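Local coordinates for Tle cognate immunity protein 4 C-terminal domain-containing protein (Pseudomonas aeruginosa PAO1, PDB 4R1D), which forms a complex with the lipase Tle4 of the H2 type VI secretion system and probably protects the producing cell by inhibiting it, at residues T8-R13 with K139-E144; F14-P19 with V292-V297; F74-V79 with L129-R134; L95-T100 with Y108-K113. One frame throughout, in Å; residues are numbered along the deposited sequence.

The four contacts form two pairs. Contacts 1 and 2, with centres about 11 Å apart, share one small sheet: strand 7-11 of contact 1 and strand 14-18 of contact 2 are neighbours in it, and T8 OG1 hydrogen-bonds D17 OD1. Contacts 3 and 4, also about 11 Å apart between centres, meet where S78 OG bonds Y98 O and V79 pairs with Y98. Between the pairs, contacts 2 and 4 have centres about 29 Å apart and lie on opposite sides of the chain's centre, whereas contacts 1 and 3 meet through a long, weak ion pair of E144 with R134. Of the four, contact 4 reaches the lipase, by way of W110, L95 and K113.

Contact 1 (T8-R13 with K139-E144); sequences THCFGR and KEIPSE
The sulphur of C10 lies over the backbone and side chain of I141 and the ring of P142. SG stands 3.7 Å from CA of I141 and 3.8 Å from CG1 of the same residue, with P142 CD a little farther off, at 4.0 Å. With SG anti to its own carbonyl carbon (chi1 -60°), the sulphur projects from the strand onto the backbone of the loop as well as its side chains; E140 O lies 3.9 Å from SG. A second, thinner contact is made by T8, whose CG2 methyl meets the CD1 tip of I141 at 3.9 Å, the two side chains crossing at about a right angle. The hydroxyl of T8 is engaged elsewhere, with D17 on the next strand.

No direct hydrogen bond joins the two segments. Water 1 takes that role, donating to T8 O at 2.7 Å and to K139 O at 2.8 Å, so two backbone carbonyls are satisfied by one molecule. L15, R136 and C148 also pack round the sulphur, and R298 donates to P142 O and E144 O. This is a loop laid against an outer strand of the small three-stranded antiparallel sheet: strand 7-11 turns at G12-R13 into 14-18, and the loop between strands 133-135 and 146-149 packs on it through sulphur, methyl and water.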
loop_
_atom_site.group_PDB
_atom_site.type_symbol
_atom_site.label_atom_id
_atom_site.label_comp_id
_atom_site.label_asym_id
_atom_site.label_seq_id
_atom_site.Cartn_x
_atom_site.Cartn_y
_atom_site.Cartn_z
ATOM N N THR B 8 0.843 34.339 -7.383
ATOM C CA THR B 8 -0.515 33.797 -7.403
ATOM C C THR B 8 -0.596 32.668 -8.427
ATOM O O THR B 8 -0.321 32.876 -9.611
ATOM C CB THR B 8 -1.548 34.893 -7.740
ATOM O OG1 THR B 8 -1.547 35.891 -6.709
ATOM C CG2 THR B 8 -2.947 34.301 -7.894
ATOM N N HIS B 9 -0.959 31.473 -7.962
ATOM C CA HIS B 9 -0.990 30.281 -8.793
ATOM C C HIS B 9 -2.433 29.840 -9.030
ATOM O O HIS B 9 -3.282 29.973 -8.152
ATOM C CB HIS B 9 -0.246 29.125 -8.104
ATOM C CG HIS B 9 1.218 29.367 -7.914
ATOM N ND1 HIS B 9 2.161 28.985 -8.843
ATOM C CD2 HIS B 9 1.903 29.927 -6.891
ATOM C CE1 HIS B 9 3.363 29.318 -8.411
ATOM N NE2 HIS B 9 3.236 29.887 -7.225
ATOM N N CYS B 10 -2.699 29.310 -10.218
ATOM C CA CYS B 10 -3.995 28.709 -10.519
ATOM C C CYS B 10 -3.884 27.204 -10.374
ATOM O O CYS B 10 -3.032 26.585 -11.007
ATOM C CB CYS B 10 -4.401 28.974 -11.954
ATOM S SG CYS B 10 -4.556 30.699 -12.414
ATOM N N PHE B 11 -4.746 26.624 -9.545
ATOM C CA PHE B 11 -4.853 25.173 -9.436
ATOM C C PHE B 11 -6.338 24.812 -9.529
ATOM O O PHE B 11 -7.143 25.255 -8.709
ATOM C CB PHE B 11 -4.267 24.669 -8.111
ATOM C CG PHE B 11 -2.801 24.978 -7.928
ATOM C CD1 PHE B 11 -1.854 24.518 -8.837
ATOM C CD2 PHE B 11 -2.372 25.706 -6.828
ATOM C CE1 PHE B 11 -0.500 24.800 -8.660
ATOM C CE2 PHE B 11 -1.022 25.992 -6.638
ATOM C CZ PHE B 11 -0.085 25.536 -7.555
ATOM N N GLY B 12 -6.714 24.055 -10.548
ATOM C CA GLY B 12 -8.115 23.685 -10.702
ATOM C C GLY B 12 -8.972 24.935 -10.806
ATOM O O GLY B 12 -8.705 25.796 -11.653
ATOM N N ARG B 13 -9.981 25.052 -9.942
ATOM C CA ARG B 13 -10.884 26.208 -9.971
ATOM C C ARG B 13 -10.394 27.332 -9.076
ATOM O O ARG B 13 -11.046 28.374 -8.979
ATOM C CB ARG B 13 -12.305 25.810 -9.522
ATOM C CG ARG B 13 -12.912 24.634 -10.278
ATOM C CD ARG B 13 -13.492 25.024 -11.640
ATOM N NE ARG B 13 -13.753 23.854 -12.485
ATOM C CZ ARG B 13 -14.356 23.900 -13.672
ATOM N NH1 ARG B 13 -14.791 25.064 -14.149
ATOM N NH2 ARG B 13 -14.533 22.791 -14.381
ATOM N N LYS B 139 1.791 31.012 -15.799
ATOM C CA LYS B 139 1.216 31.788 -14.702
ATOM C C LYS B 139 0.022 32.657 -15.125
ATOM O O LYS B 139 -0.442 33.506 -14.374
ATOM C CB LYS B 139 2.293 32.634 -14.012
ATOM C CG LYS B 139 3.459 31.816 -13.451
ATOM C CD LYS B 139 4.446 32.720 -12.716
ATOM C CE LYS B 139 5.889 32.247 -12.877
ATOM N NZ LYS B 139 6.446 32.560 -14.228
ATOM N N GLU B 140 -0.500 32.411 -16.317
ATOM C CA GLU B 140 -1.633 33.180 -16.799
ATOM C C GLU B 140 -2.903 32.772 -16.059
ATOM O O GLU B 140 -3.212 31.586 -15.956
ATOM C CB GLU B 140 -1.812 32.971 -18.303
ATOM C CG GLU B 140 -2.925 33.799 -18.901
ATOM C CD GLU B 140 -3.125 33.529 -20.383
ATOM O OE1 GLU B 140 -2.560 32.544 -20.910
ATOM O OE2 GLU B 140 -3.836 34.321 -21.024
ATOM N N ILE B 141 -3.638 33.762 -15.562
ATOM C CA ILE B 141 -4.896 33.525 -14.853
ATOM C C ILE B 141 -6.083 33.717 -15.793
ATOM O O ILE B 141 -6.395 34.839 -16.177
ATOM C CB ILE B 141 -5.034 34.498 -13.673
ATOM C CG1 ILE B 141 -3.824 34.370 -12.742
ATOM C CG2 ILE B 141 -6.366 34.275 -12.931
ATOM C CD1 ILE B 141 -3.846 35.320 -11.530
ATOM N N PRO B 142 -6.751 32.624 -16.172
ATOM C CA PRO B 142 -7.845 32.745 -17.148
ATOM C C PRO B 142 -9.064 33.445 -16.566
ATOM O O PRO B 142 -9.448 33.177 -15.432
ATOM C CB PRO B 142 -8.192 31.286 -17.472
ATOM C CG PRO B 142 -6.970 30.504 -17.069
ATOM C CD PRO B 142 -6.419 31.222 -15.883
ATOM N N SER B 143 -9.672 34.345 -17.336
ATOM C CA SER B 143 -10.908 34.965 -16.901
ATOM C C SER B 143 -12.116 34.129 -17.331
ATOM O O SER B 143 -13.217 34.316 -16.822
ATOM C CB SER B 143 -11.019 36.396 -17.445
ATOM O OG SER B 143 -11.060 36.393 -18.858
ATOM N N GLU B 144 -11.905 33.207 -18.265
ATOM C CA GLU B 144 -12.941 32.251 -18.661
ATOM C C GLU B 144 -13.082 31.163 -17.586
ATOM O O GLU B 144 -12.104 30.813 -16.937
ATOM C CB GLU B 144 -12.582 31.613 -20.011
ATOM C CG GLU B 144 -13.389 30.362 -20.372
ATOM C CD GLU B 144 -13.135 29.852 -21.799
ATOM O OE1 GLU B 144 -12.012 30.007 -22.322
ATOM O OE2 GLU B 144 -14.071 29.289 -22.400
HETATM O O HOH W 1 -1.076 32.060 -12.092
#

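Contact 2 (F14-P19 with V292-V297); sequences FLIDLP and VDSIRV
D17 and R296 form a salt bridge in which NH1 of R296 approaches OD1 of D17 at 3.0 Å from above the carboxylate plane, while D17 lies at the edge of the guanidinium; the planes are 88° apart. The same NH1 donates to S294 O at 2.8 Å, helping fix the rotation of the guanidinium. R296 gets there by a folded route, with CG between its backbone N and carbonyl carbon (chi1 74°) and a bend at chi2. D17 is shared: T8 also reaches OD1, and K3 and water 2 take OD2. Its backbone N donates to S294 OG at 2.7 Å, nearly straight at 171°, and that hydroxyl bonds I291 O.

L15 and R296 make an antiparallel hydrogen-bonded pair, L15 N to R296 O at 2.7 Å and R296 N to L15 O at 3.1 Å. Strand 296-297 thereby becomes an edge of the three-stranded antiparallel sheet 7-11, 14-18, 296-297, tying the modelled C-terminal end to the N-terminal hairpin.

CB of L15 lies 3.7 Å above one guanidinium face, toward its rim. I16 and I295 lie side by side, I16 CD1 3.8 Å from I295 CG1, both touching F180, and F14 CE1 touches V297 CG2 at 3.4 Å.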
loop_
_atom_site.group_PDB
_atom_site.type_symbol
_atom_site.label_atom_id
_atom_site.label_comp_id
_atom_site.label_asym_id
_atom_site.label_seq_id
_atom_site.Cartn_x
_atom_site.Cartn_y
_atom_site.Cartn_z
ATOM N N PHE B 14 -9.247 27.132 -8.433
ATOM C CA PHE B 14 -8.829 28.013 -7.346
ATOM C C PHE B 14 -7.540 28.788 -7.600
ATOM O O PHE B 14 -6.773 28.462 -8.499
ATOM C CB PHE B 14 -8.736 27.218 -6.031
ATOM C CG PHE B 14 -10.084 26.818 -5.491
ATOM C CD1 PHE B 14 -10.684 27.553 -4.475
ATOM C CD2 PHE B 14 -10.771 25.746 -6.038
ATOM C CE1 PHE B 14 -11.932 27.213 -4.001
ATOM C CE2 PHE B 14 -12.032 25.399 -5.566
ATOM C CZ PHE B 14 -12.608 26.132 -4.550
ATOM N N LEU B 15 -7.325 29.815 -6.784
ATOM C CA LEU B 15 -6.059 30.551 -6.739
ATOM C C LEU B 15 -5.475 30.454 -5.332
ATOM O O LEU B 15 -6.214 30.333 -4.356
ATOM C CB LEU B 15 -6.294 32.039 -7.049
ATOM C CG LEU B 15 -6.967 32.416 -8.366
ATOM C CD1 LEU B 15 -7.224 33.924 -8.391
ATOM C CD2 LEU B 15 -6.110 31.999 -9.542
ATOM N N ILE B 16 -4.151 30.536 -5.235
ATOM C CA ILE B 16 -3.467 30.571 -3.956
ATOM C C ILE B 16 -2.138 31.286 -4.156
ATOM O O ILE B 16 -1.547 31.197 -5.228
ATOM C CB ILE B 16 -3.214 29.144 -3.407
ATOM C CG1 ILE B 16 -2.794 29.203 -1.938
ATOM C CG2 ILE B 16 -2.168 28.408 -4.255
ATOM C CD1 ILE B 16 -2.670 27.819 -1.277
ATOM N N ASP B 17 -1.671 31.998 -3.132
ATOM C CA ASP B 17 -0.386 32.687 -3.211
ATOM C C ASP B 17 0.708 31.934 -2.461
ATOM O O ASP B 17 0.480 31.454 -1.358
ATOM C CB ASP B 17 -0.503 34.108 -2.640
ATOM C CG ASP B 17 -1.598 34.932 -3.320
ATOM O OD1 ASP B 17 -2.042 34.581 -4.430
ATOM O OD2 ASP B 17 -2.017 35.948 -2.732
ATOM N N LEU B 18 1.886 31.817 -3.074
ATOM C CA LEU B 18 3.024 31.157 -2.459
ATOM C C LEU B 18 4.262 32.029 -2.615
ATOM O O LEU B 18 4.334 32.829 -3.546
ATOM C CB LEU B 18 3.263 29.796 -3.117
ATOM C CG LEU B 18 2.092 28.826 -2.976
ATOM C CD1 LEU B 18 2.266 27.599 -3.876
ATOM C CD2 LEU B 18 1.940 28.431 -1.514
ATOM N N PRO B 19 5.232 31.873 -1.704
ATOM C CA PRO B 19 6.506 32.605 -1.758
ATOM C C PRO B 19 7.221 32.313 -3.070
ATOM O O PRO B 19 7.021 31.250 -3.658
ATOM C CB PRO B 19 7.315 32.021 -0.594
ATOM C CG PRO B 19 6.343 31.272 0.256
ATOM C CD PRO B 19 5.173 30.910 -0.592
ATOM N N VAL B 292 -3.031 30.226 3.699
ATOM C CA VAL B 292 -4.432 29.806 3.730
ATOM C C VAL B 292 -5.359 30.981 3.421
ATOM O O VAL B 292 -6.315 30.848 2.677
ATOM C CB VAL B 292 -4.783 29.155 5.090
ATOM C CG1 VAL B 292 -6.291 29.033 5.277
ATOM C CG2 VAL B 292 -4.090 27.779 5.201
ATOM N N ASP B 293 -5.047 32.146 3.965
ATOM C CA ASP B 293 -5.893 33.310 3.737
ATOM C C ASP B 293 -5.865 33.788 2.280
ATOM O O ASP B 293 -6.672 34.625 1.893
ATOM C CB ASP B 293 -5.517 34.446 4.689
ATOM C CG ASP B 293 -5.991 34.201 6.107
ATOM O OD1 ASP B 293 -6.996 33.480 6.302
ATOM O OD2 ASP B 293 -5.352 34.737 7.035
ATOM N N SER B 294 -4.951 33.245 1.474
ATOM C CA SER B 294 -4.869 33.599 0.060
ATOM C C SER B 294 -5.697 32.676 -0.840
ATOM O O SER B 294 -5.772 32.888 -2.047
ATOM C CB SER B 294 -3.409 33.621 -0.413
ATOM O OG SER B 294 -2.939 32.320 -0.733
ATOM N N ILE B 295 -6.302 31.639 -0.261
ATOM C CA ILE B 295 -7.088 30.687 -1.044
ATOM C C ILE B 295 -8.434 31.272 -1.453
ATOM O O ILE B 295 -9.218 31.708 -0.603
ATOM C CB ILE B 295 -7.351 29.392 -0.245
ATOM C CG1 ILE B 295 -6.018 28.744 0.159
ATOM C CG2 ILE B 295 -8.274 28.453 -1.027
ATOM C CD1 ILE B 295 -6.172 27.538 1.101
ATOM N N ARG B 296 -8.701 31.284 -2.752
ATOM C CA ARG B 296 -9.995 31.734 -3.253
ATOM C C ARG B 296 -10.332 31.120 -4.607
ATOM O O ARG B 296 -9.444 30.760 -5.378
ATOM C CB ARG B 296 -10.067 33.273 -3.313
ATOM C CG ARG B 296 -9.284 33.940 -4.449
ATOM C CD ARG B 296 -7.812 34.038 -4.132
ATOM N NE ARG B 296 -7.135 35.025 -4.987
ATOM C CZ ARG B 296 -5.830 35.278 -4.953
ATOM N NH1 ARG B 296 -5.035 34.613 -4.123
ATOM N NH2 ARG B 296 -5.309 36.202 -5.758
ATOM N N VAL B 297 -11.625 30.990 -4.885
ATOM C CA VAL B 297 -12.091 30.559 -6.183
ATOM C C VAL B 297 -11.614 31.574 -7.202
ATOM O O VAL B 297 -11.659 32.777 -6.953
ATOM C CB VAL B 297 -13.629 30.513 -6.231
ATOM C CG1 VAL B 297 -14.104 30.157 -7.626
ATOM C CG2 VAL B 297 -14.160 29.520 -5.219
HETATM O O HOH W 2 -3.221 37.704 -4.205
#

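Contact 3 (F74-V79 with L129-R134); sequences FGNESV and LARNLR
N76 meets A130 and R131 with its CG turned anti to its own carbonyl carbon (chi1 -72°) and its CB against A130. S78, which meets A130 through CB, has OG anti to its backbone N (chi1 177°), and that hydroxyl goes to Y98 O on the neighbouring strand. The closest approach is between carbons: S78 CB lies 3.6 Å from A130 CB, and N76 CB comes to 3.9 Å from the same methyl. G75 O is also 3.9 Å from it, so A130 CB is met by three residues of one turn.

That turn is a type I' β-turn from G75 to S78, with N76 and E77 both at positive phi, and it closes the hairpin of strands 68-73 and 79-84. S78 N donates to G75 O at 3.0 Å, and F74 N to S78 O at 2.9 Å just outside it. The hairpin tip thus rests on the last turn of helix 119-132.

Beside this, the N76 side chain crosses R131 at about a right angle, its OD1 3.7 Å from R131 CG. R131, bent at chi3, gives NH2 to a salt bridge with E124 on its own helix.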
loop_
_atom_site.group_PDB
_atom_site.type_symbol
_atom_site.label_atom_id
_atom_site.label_comp_id
_atom_site.label_asym_id
_atom_site.label_seq_id
_atom_site.Cartn_x
_atom_site.Cartn_y
_atom_site.Cartn_z
ATOM N N PHE B 74 -10.827 11.129 -31.443
ATOM C CA PHE B 74 -11.745 11.950 -30.658
ATOM C C PHE B 74 -12.010 13.315 -31.283
ATOM O O PHE B 74 -12.627 14.176 -30.655
ATOM C CB PHE B 74 -11.210 12.169 -29.232
ATOM C CG PHE B 74 -11.056 10.902 -28.433
ATOM C CD1 PHE B 74 -12.145 10.092 -28.191
ATOM C CD2 PHE B 74 -9.824 10.541 -27.905
ATOM C CE1 PHE B 74 -12.020 8.926 -27.448
ATOM C CE2 PHE B 74 -9.687 9.373 -27.156
ATOM C CZ PHE B 74 -10.781 8.568 -26.929
ATOM N N GLY B 75 -11.541 13.513 -32.509
ATOM C CA GLY B 75 -11.582 14.825 -33.125
ATOM C C GLY B 75 -10.509 15.712 -32.515
ATOM O O GLY B 75 -9.898 15.354 -31.504
ATOM N N ASN B 76 -10.275 16.866 -33.133
ATOM C CA ASN B 76 -9.310 17.829 -32.619
ATOM C C ASN B 76 -7.924 17.235 -32.380
ATOM O O ASN B 76 -7.238 17.604 -31.425
ATOM C CB ASN B 76 -9.858 18.486 -31.349
ATOM C CG ASN B 76 -10.995 19.444 -31.644
ATOM O OD1 ASN B 76 -12.164 19.155 -31.372
ATOM N ND2 ASN B 76 -10.656 20.596 -32.218
ATOM N N GLU B 77 -7.525 16.333 -33.278
ATOM C CA GLU B 77 -6.259 15.581 -33.222
ATOM C C GLU B 77 -6.025 14.742 -31.963
ATOM O O GLU B 77 -4.938 14.213 -31.765
ATOM C CB GLU B 77 -5.022 16.445 -33.530
ATOM C CG GLU B 77 -5.089 17.891 -33.095
ATOM C CD GLU B 77 -5.739 18.768 -34.142
ATOM O OE1 GLU B 77 -6.224 19.862 -33.791
ATOM O OE2 GLU B 77 -5.763 18.356 -35.324
ATOM N N SER B 78 -7.045 14.608 -31.131
ATOM C CA SER B 78 -6.924 13.781 -29.940
ATOM C C SER B 78 -7.242 12.330 -30.279
ATOM O O SER B 78 -8.142 12.063 -31.079
ATOM C CB SER B 78 -7.852 14.302 -28.843
ATOM O OG SER B 78 -7.803 13.460 -27.705
ATOM N N VAL B 79 -6.502 11.395 -29.681
ATOM C CA VAL B 79 -6.719 9.977 -29.942
ATOM C C VAL B 79 -6.717 9.138 -28.663
ATOM O O VAL B 79 -6.197 9.555 -27.624
ATOM C CB VAL B 79 -5.647 9.402 -30.898
ATOM C CG1 VAL B 79 -5.671 10.144 -32.238
ATOM C CG2 VAL B 79 -4.266 9.484 -30.263
ATOM N N LEU B 129 -13.436 16.753 -23.923
ATOM C CA LEU B 129 -12.143 17.193 -23.404
ATOM C C LEU B 129 -11.309 17.843 -24.503
ATOM O O LEU B 129 -10.700 18.892 -24.295
ATOM C CB LEU B 129 -11.366 16.016 -22.790
ATOM C CG LEU B 129 -9.994 16.370 -22.201
ATOM C CD1 LEU B 129 -10.100 17.523 -21.199
ATOM C CD2 LEU B 129 -9.336 15.152 -21.545
ATOM N N ALA B 130 -11.287 17.217 -25.675
ATOM C CA ALA B 130 -10.462 17.720 -26.778
ATOM C C ALA B 130 -10.988 19.053 -27.313
ATOM O O ALA B 130 -10.218 19.894 -27.781
ATOM C CB ALA B 130 -10.371 16.693 -27.891
ATOM N N ARG B 131 -12.302 19.243 -27.247
ATOM C CA ARG B 131 -12.894 20.537 -27.588
ATOM C C ARG B 131 -12.562 21.609 -26.559
ATOM O O ARG B 131 -12.373 22.769 -26.917
ATOM C CB ARG B 131 -14.418 20.440 -27.713
ATOM C CG ARG B 131 -14.906 19.634 -28.904
ATOM C CD ARG B 131 -16.401 19.843 -29.146
ATOM N NE ARG B 131 -17.231 19.347 -28.051
ATOM C CZ ARG B 131 -17.700 18.105 -27.970
ATOM N NH1 ARG B 131 -17.416 17.224 -28.921
ATOM N NH2 ARG B 131 -18.452 17.744 -26.938
ATOM N N ASN B 132 -12.495 21.218 -25.285
ATOM C CA ASN B 132 -12.424 22.180 -24.188
ATOM C C ASN B 132 -11.017 22.508 -23.670
ATOM O O ASN B 132 -10.862 23.414 -22.851
ATOM C CB ASN B 132 -13.273 21.703 -23.000
ATOM C CG ASN B 132 -14.746 21.502 -23.357
ATOM O OD1 ASN B 132 -15.278 22.125 -24.282
ATOM N ND2 ASN B 132 -15.414 20.640 -22.603
ATOM N N LEU B 133 -10.000 21.784 -24.125
ATOM C CA LEU B 133 -8.657 21.970 -23.559
ATOM C C LEU B 133 -7.975 23.212 -24.146
ATOM O O LEU B 133 -7.535 23.193 -25.285
ATOM C CB LEU B 133 -7.791 20.723 -23.766
ATOM C CG LEU B 133 -6.498 20.678 -22.938
ATOM C CD1 LEU B 133 -6.788 20.865 -21.450
ATOM C CD2 LEU B 133 -5.725 19.387 -23.175
ATOM N N ARG B 134 -7.902 24.282 -23.355
ATOM C CA ARG B 134 -7.389 25.568 -23.832
ATOM C C ARG B 134 -6.006 25.827 -23.255
ATOM O O ARG B 134 -5.783 25.630 -22.067
ATOM C CB ARG B 134 -8.309 26.707 -23.390
ATOM C CG ARG B 134 -9.760 26.574 -23.819
ATOM C CD ARG B 134 -10.008 27.120 -25.217
ATOM N NE ARG B 134 -11.389 27.578 -25.363
ATOM C CZ ARG B 134 -12.391 26.824 -25.809
ATOM N NH1 ARG B 134 -12.174 25.565 -26.169
ATOM N NH2 ARG B 134 -13.614 27.333 -25.902
#

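Contact 4 (L95-T100 with Y108-K113); sequences LDTYVT and YRWKGK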
loop_
_atom_site.group_PDB
_atom_site.type_symbol
_atom_site.label_atom_id
_atom_site.label_comp_id
_atom_site.label_asym_id
_atom_site.label_seq_id
_atom_site.Cartn_x
_atom_site.Cartn_y
_atom_site.Cartn_z
ATOM N N LEU B 95 -8.516 2.759 -21.364
ATOM C CA LEU B 95 -8.558 3.775 -22.406
ATOM C C LEU B 95 -7.447 4.779 -22.147
ATOM O O LEU B 95 -7.484 5.524 -21.168
ATOM C CB LEU B 95 -9.914 4.471 -22.429
ATOM C CG LEU B 95 -10.042 5.633 -23.420
ATOM C CD1 LEU B 95 -9.731 5.159 -24.832
ATOM C CD2 LEU B 95 -11.427 6.259 -23.338
ATOM N N ASP B 96 -6.441 4.755 -23.013
ATOM C CA ASP B 96 -5.275 5.630 -22.892
ATOM C C ASP B 96 -5.437 6.813 -23.856
ATOM O O ASP B 96 -5.168 6.675 -25.053
ATOM C CB ASP B 96 -4.035 4.819 -23.243
ATOM C CG ASP B 96 -2.733 5.520 -22.879
ATOM O OD1 ASP B 96 -2.806 6.580 -22.250
ATOM O OD2 ASP B 96 -1.652 4.978 -23.223
ATOM N N THR B 97 -5.890 7.960 -23.352
ATOM C CA THR B 97 -6.162 9.111 -24.226
ATOM C C THR B 97 -5.014 10.110 -24.278
ATOM O O THR B 97 -4.410 10.447 -23.252
ATOM C CB THR B 97 -7.433 9.893 -23.840
ATOM O OG1 THR B 97 -7.229 10.568 -22.598
ATOM C CG2 THR B 97 -8.675 8.981 -23.764
ATOM N N TYR B 98 -4.733 10.588 -25.483
ATOM C CA TYR B 98 -3.741 11.635 -25.688
ATOM C C TYR B 98 -4.462 12.843 -26.260
ATOM O O TYR B 98 -5.253 12.724 -27.200
ATOM C CB TYR B 98 -2.635 11.126 -26.617
ATOM C CG TYR B 98 -1.930 9.946 -26.000
ATOM C CD1 TYR B 98 -0.807 10.130 -25.219
ATOM C CD2 TYR B 98 -2.441 8.652 -26.125
ATOM C CE1 TYR B 98 -0.173 9.065 -24.610
ATOM C CE2 TYR B 98 -1.812 7.576 -25.518
ATOM C CZ TYR B 98 -0.678 7.795 -24.758
ATOM O OH TYR B 98 -0.029 6.752 -24.143
ATOM N N VAL B 99 -4.222 14.001 -25.667
ATOM C CA VAL B 99 -4.997 15.186 -26.021
ATOM C C VAL B 99 -4.107 16.413 -25.967
ATOM O O VAL B 99 -3.177 16.479 -25.160
ATOM C CB VAL B 99 -6.224 15.361 -25.094
ATOM C CG1 VAL B 99 -5.796 15.584 -23.645
ATOM C CG2 VAL B 99 -7.122 16.495 -25.585
ATOM N N THR B 100 -4.387 17.377 -26.838
ATOM C CA THR B 100 -3.563 18.573 -26.945
ATOM C C THR B 100 -4.366 19.836 -26.671
ATOM O O THR B 100 -5.549 19.903 -26.965
ATOM C CB THR B 100 -2.951 18.676 -28.354
ATOM O OG1 THR B 100 -4.000 18.619 -29.329
ATOM C CG2 THR B 100 -1.993 17.528 -28.588
ATOM N N TYR B 108 -0.939 15.992 -23.505
ATOM C CA TYR B 108 -1.314 15.381 -22.233
ATOM C C TYR B 108 -1.698 13.927 -22.411
ATOM O O TYR B 108 -2.258 13.550 -23.443
ATOM C CB TYR B 108 -2.494 16.136 -21.608
ATOM C CG TYR B 108 -2.204 17.600 -21.432
ATOM C CD1 TYR B 108 -1.794 18.108 -20.205
ATOM C CD2 TYR B 108 -2.299 18.472 -22.513
ATOM C CE1 TYR B 108 -1.514 19.448 -20.053
ATOM C CE2 TYR B 108 -2.013 19.797 -22.374
ATOM C CZ TYR B 108 -1.626 20.288 -21.148
ATOM O OH TYR B 108 -1.352 21.631 -21.033
ATOM N N ARG B 109 -1.415 13.122 -21.387
ATOM C CA ARG B 109 -1.862 11.740 -21.355
ATOM C C ARG B 109 -2.892 11.593 -20.239
ATOM O O ARG B 109 -2.658 12.036 -19.123
ATOM C CB ARG B 109 -0.690 10.801 -21.090
ATOM C CG ARG B 109 -1.097 9.344 -21.048
ATOM C CD ARG B 109 0.061 8.447 -20.633
ATOM N NE ARG B 109 -0.181 7.058 -21.013
ATOM C CZ ARG B 109 0.638 6.048 -20.730
ATOM N NH1 ARG B 109 1.752 6.264 -20.049
ATOM N NH2 ARG B 109 0.339 4.814 -21.129
ATOM N N TRP B 110 -4.032 10.987 -20.548
ATOM C CA TRP B 110 -5.082 10.808 -19.564
ATOM C C TRP B 110 -5.604 9.385 -19.702
ATOM O O TRP B 110 -6.409 9.084 -20.591
ATOM C CB TRP B 110 -6.200 11.831 -19.775
ATOM C CG TRP B 110 -7.339 11.664 -18.800
ATOM C CD1 TRP B 110 -7.251 11.534 -17.438
ATOM C CD2 TRP B 110 -8.734 11.608 -19.120
ATOM N NE1 TRP B 110 -8.518 11.407 -16.887
ATOM C CE2 TRP B 110 -9.441 11.446 -17.899
ATOM C CE3 TRP B 110 -9.456 11.686 -20.316
ATOM C CZ2 TRP B 110 -10.828 11.360 -17.848
ATOM C CZ3 TRP B 110 -10.853 11.600 -20.257
ATOM C CH2 TRP B 110 -11.513 11.443 -19.033
ATOM N N LYS B 111 -5.118 8.500 -18.843
ATOM C CA LYS B 111 -5.375 7.074 -19.016
ATOM C C LYS B 111 -6.131 6.508 -17.831
ATOM O O LYS B 111 -5.804 6.788 -16.680
ATOM C CB LYS B 111 -4.055 6.314 -19.192
ATOM C CG LYS B 111 -4.214 4.791 -19.302
ATOM C CD LYS B 111 -2.863 4.101 -19.408
ATOM C CE LYS B 111 -2.028 4.313 -18.160
ATOM N NZ LYS B 111 -0.754 3.539 -18.202
ATOM N N GLY B 112 -7.148 5.704 -18.113
ATOM C CA GLY B 112 -7.881 5.078 -17.035
ATOM C C GLY B 112 -8.812 3.998 -17.529
ATOM O O GLY B 112 -8.965 3.799 -18.728
ATOM N N LYS B 113 -9.437 3.292 -16.596
ATOM C CA LYS B 113 -10.329 2.202 -16.980
ATOM C C LYS B 113 -11.714 2.704 -17.355
ATOM O O LYS B 113 -12.217 3.679 -16.792
ATOM C CB LYS B 113 -10.408 1.168 -15.852
ATOM C CG LYS B 113 -9.105 0.437 -15.644
ATOM C CD LYS B 113 -9.222 -0.668 -14.618
ATOM C CE LYS B 113 -8.875 -0.155 -13.236
ATOM N NZ LYS B 113 -8.714 -1.279 -12.281
HETATM O O HOH W 3 -8.909 7.873 -20.532
#
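R109 grips D96 side-on with two nitrogens: NE meets OD1 at 2.9 Å on the syn side, nearly straight at 170°, and NH2 meets OD2 at 2.9 Å from above the carboxylate plane. Y98 OH donates to that same OD2 at 2.6 Å from the opposite face, so this oxygen has two donors. The R109 chain stays extended from CG to NE and runs alongside Y98, the ring and guanidinium only 18° apart. Y98 OH lies over one guanidinium face and K111 CE, 3.8 Å above the plane near its rim, over the other.

On the other side of the strands, T97 OG1 lies between its backbone N and carbonyl carbon (chi1 69°) and donates in the carbonyl plane to W110 O at 2.6 Å. T97 N bonds that oxygen too, from above the plane, and water 3 bridges it to L95 O. L95-G112, T97-W110 and V99-Y108 (Y108 N to V99 O 2.8 Å) are the antiparallel hydrogen-bonded pairs, D96-K111 and Y98-R109 the non-hydrogen-bonded ones.

Helix 42-58 packs on Y98 and D96, helix 119-132 on T97 and W110, whose NE1 goes to L30 O. R397 of the other chain, the lipase, makes a cation-π contact with W110. The whole is an antiparallel β-hairpin, strands 92-100 and 107-115, with an ion pair across one face and an indole at the lipase interface on the other.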